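Local coordinates for protein N-(5'-phosphoribosyl)anthranilate isomerase (Pyrococcus furiosus, PDB 4AAJ) that isomerises N-(5-phospho-beta-D-ribosyl)anthranilate to 1-(2-carboxyphenylamino)-1-deoxy-D-ribulose 5-phosphate, the third step from chorismate to tryptophan, at residues 29-34 / 65-70. Numbering follows the deposited sequence.
Sequences KSLEEL and IENSAI. With SO4 (sulfate ion), chain D.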
loop_
_atom_site.group_PDB
_atom_site.type_symbol
_atom_site.label_atom_id
_atom_site.label_comp_id
_atom_site.label_asym_id
_atom_site.label_seq_id
_atom_site.Cartn_x
_atom_site.Cartn_y
_atom_site.Cartn_z
ATOM N N LYS A 29 -10.444 -8.470 4.833
ATOM C CA LYS A 29 -10.424 -9.882 5.176
ATOM C C LYS A 29 -11.626 -10.673 4.661
ATOM O O LYS A 29 -11.663 -11.896 4.796
ATOM C CB LYS A 29 -10.309 -10.064 6.690
ATOM C CG LYS A 29 -9.063 -9.436 7.300
ATOM C CD LYS A 29 -8.959 -9.726 8.792
ATOM C CE LYS A 29 -8.482 -11.148 9.037
ATOM N NZ LYS A 29 -8.051 -11.324 10.451
ATOM N N SER A 30 -12.588 -9.987 4.054
ATOM C CA SER A 30 -13.811 -10.651 3.599
ATOM C C SER A 30 -14.338 -10.037 2.316
ATOM O O SER A 30 -14.077 -8.865 2.016
ATOM C CB SER A 30 -14.892 -10.532 4.677
ATOM O OG SER A 30 -15.157 -9.170 4.959
ATOM N N LEU A 31 -15.110 -10.830 1.580
ATOM C CA LEU A 31 -15.899 -10.315 0.460
ATOM C C LEU A 31 -16.839 -9.179 0.882
ATOM O O LEU A 31 -17.093 -8.260 0.104
ATOM C CB LEU A 31 -16.665 -11.450 -0.237
ATOM C CG LEU A 31 -15.798 -12.528 -0.907
ATOM C CD1 LEU A 31 -16.577 -13.824 -1.127
ATOM C CD2 LEU A 31 -15.214 -12.028 -2.217
ATOM N N GLU A 32 -17.332 -9.228 2.121
ATOM C CA GLU A 32 -18.167 -8.154 2.663
ATOM C C GLU A 32 -17.407 -6.823 2.716
ATOM O O GLU A 32 -17.914 -5.785 2.284
ATOM C CB GLU A 32 -18.706 -8.539 4.053
ATOM C CG GLU A 32 -19.777 -7.610 4.607
ATOM C CD GLU A 32 -21.128 -7.737 3.907
ATOM O OE1 GLU A 32 -21.248 -8.497 2.916
ATOM O OE2 GLU A 32 -22.083 -7.064 4.355
ATOM N N GLU A 33 -16.177 -6.870 3.220
ATOM C CA GLU A 33 -15.322 -5.685 3.270
ATOM C C GLU A 33 -14.928 -5.217 1.867
ATOM O O GLU A 33 -14.791 -4.031 1.630
ATOM C CB GLU A 33 -14.080 -5.966 4.114
ATOM C CG GLU A 33 -14.303 -5.777 5.609
ATOM C CD GLU A 33 -13.066 -6.098 6.424
ATOM O OE1 GLU A 33 -12.478 -7.173 6.211
ATOM O OE2 GLU A 33 -12.686 -5.281 7.290
ATOM N N LEU A 34 -14.770 -6.164 0.945
ATOM C CA LEU A 34 -14.511 -5.826 -0.458
ATOM C C LEU A 34 -15.628 -4.939 -1.016
ATOM O O LEU A 34 -15.362 -3.905 -1.613
ATOM C CB LEU A 34 -14.321 -7.093 -1.303
ATOM C CG LEU A 34 -14.184 -6.912 -2.827
ATOM C CD1 LEU A 34 -12.924 -6.116 -3.179
ATOM C CD2 LEU A 34 -14.171 -8.253 -3.533
ATOM N N ILE A 65 -9.801 -11.463 -4.717
ATOM C CA ILE A 65 -9.189 -11.092 -6.009
ATOM C C ILE A 65 -10.133 -11.374 -7.188
ATOM O O ILE A 65 -10.333 -10.512 -8.053
ATOM C CB ILE A 65 -7.826 -11.791 -6.208
ATOM C CG1 ILE A 65 -6.817 -11.238 -5.176
ATOM C CG2 ILE A 65 -7.328 -11.651 -7.646
ATOM C CD1 ILE A 65 -5.514 -12.014 -5.089
ATOM N N GLU A 66 -10.710 -12.573 -7.220
ATOM C CA GLU A 66 -11.551 -12.958 -8.352
ATOM C C GLU A 66 -12.863 -12.174 -8.443
ATOM O O GLU A 66 -13.473 -12.127 -9.524
ATOM C CB GLU A 66 -11.827 -14.465 -8.337
ATOM C CG GLU A 66 -12.855 -14.875 -7.294
ATOM C CD GLU A 66 -13.002 -16.374 -7.139
ATOM O OE1 GLU A 66 -12.479 -17.127 -7.993
ATOM O OE2 GLU A 66 -13.660 -16.785 -6.149
ATOM N N ASN A 67 -13.309 -11.590 -7.332
ATOM C CA ASN A 67 -14.602 -10.900 -7.284
ATOM C C ASN A 67 -14.516 -9.375 -7.313
ATOM O O ASN A 67 -15.536 -8.678 -7.315
ATOM C CB ASN A 67 -15.376 -11.350 -6.048
ATOM C CG ASN A 67 -15.905 -12.754 -6.194
ATOM O OD1 ASN A 67 -15.495 -13.681 -5.479
ATOM N ND2 ASN A 67 -16.797 -12.935 -7.151
ATOM N N SER A 68 -13.293 -8.853 -7.321
ATOM C CA SER A 68 -13.115 -7.425 -7.159
ATOM C C SER A 68 -13.181 -6.628 -8.468
ATOM O O SER A 68 -12.627 -7.029 -9.484
ATOM C CB SER A 68 -11.787 -7.143 -6.457
ATOM O OG SER A 68 -11.641 -5.759 -6.215
ATOM N N ALA A 69 -13.836 -5.479 -8.398
ATOM C CA ALA A 69 -13.900 -4.553 -9.531
ATOM C C ALA A 69 -12.736 -3.555 -9.502
ATOM O O ALA A 69 -12.568 -2.761 -10.431
ATOM C CB ALA A 69 -15.238 -3.824 -9.529
ATOM N N ILE A 70 -11.930 -3.594 -8.439
ATOM C CA ILE A 70 -10.773 -2.687 -8.303
ATOM C C ILE A 70 -9.489 -3.505 -8.079
ATOM O O ILE A 70 -9.557 -4.654 -7.667
ATOM C CB ILE A 70 -10.978 -1.635 -7.169
ATOM C CG1 ILE A 70 -11.127 -2.303 -5.783
ATOM C CG2 ILE A 70 -12.144 -0.691 -7.501
ATOM C CD1 ILE A 70 -11.208 -1.316 -4.617
HETATM S S SO4 D . -17.404 -13.077 3.442
HETATM O O1 SO4 D . -16.193 -13.442 2.669
HETATM O O2 SO4 D . -18.561 -13.777 2.847
HETATM O O3 SO4 D . -17.676 -11.628 3.408
HETATM O O4 SO4 D . -17.206 -13.504 4.848
#
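No flat group is stacked between Leu31 and Asn67; their side chains cross obliquely, with Leu31 CD2 3.9 Å from Asn67 CB. This is where two neighbouring outer helices of the TIM barrel meet, the start of 31-38 against the tail of 58-67 and the turn after it. No hydrogen bond crosses between 29-34 and 65-70, so leucine methyls do the work. In Leu34, the buried one, a chi1 of 174° swings CG away from its own backbone N and sets both methyls against Asn67 and Ser68. Leu34 CD2 rests 4.0 Å from the backbone carbonyl carbon, C, of Asn67, while Leu34 CD1 comes up against Ser68, 3.6 Å from Ser68 CB. Ser68 OG, although close to that methyl, gives its proton to Ile70 O at 2.8 Å, which ties the turn to itself. At the far end of helix 31-38, Glu38 OE2 accepts from Ala69 N, a polar link between the two elements.

The Glu33 carboxylate lies well clear of 65-70. Its OE1 takes Lys29 N on the syn side, 33° out of the plane, and OE2 takes Lys211 N, so both oxygens have backbone donors. Ser30 is the N-cap: its OG accepts from Glu33 N at 3.1 Å. With an alanine in place of this serine, Glu33 N is likely to lose its capping acceptor, and the first turn would probably be held less firmly. Two more amides of that turn grip a sulfate, probably from the crystallisation liquor, which Lys60 NZ also binds; the helix end and the lysine together probably favour the anion. Leu31 N donates to sulfate O1 at 3.0 Å. Glu32 N donates to sulfate O3 at 2.7 Å, with an N-H...O angle of 148°.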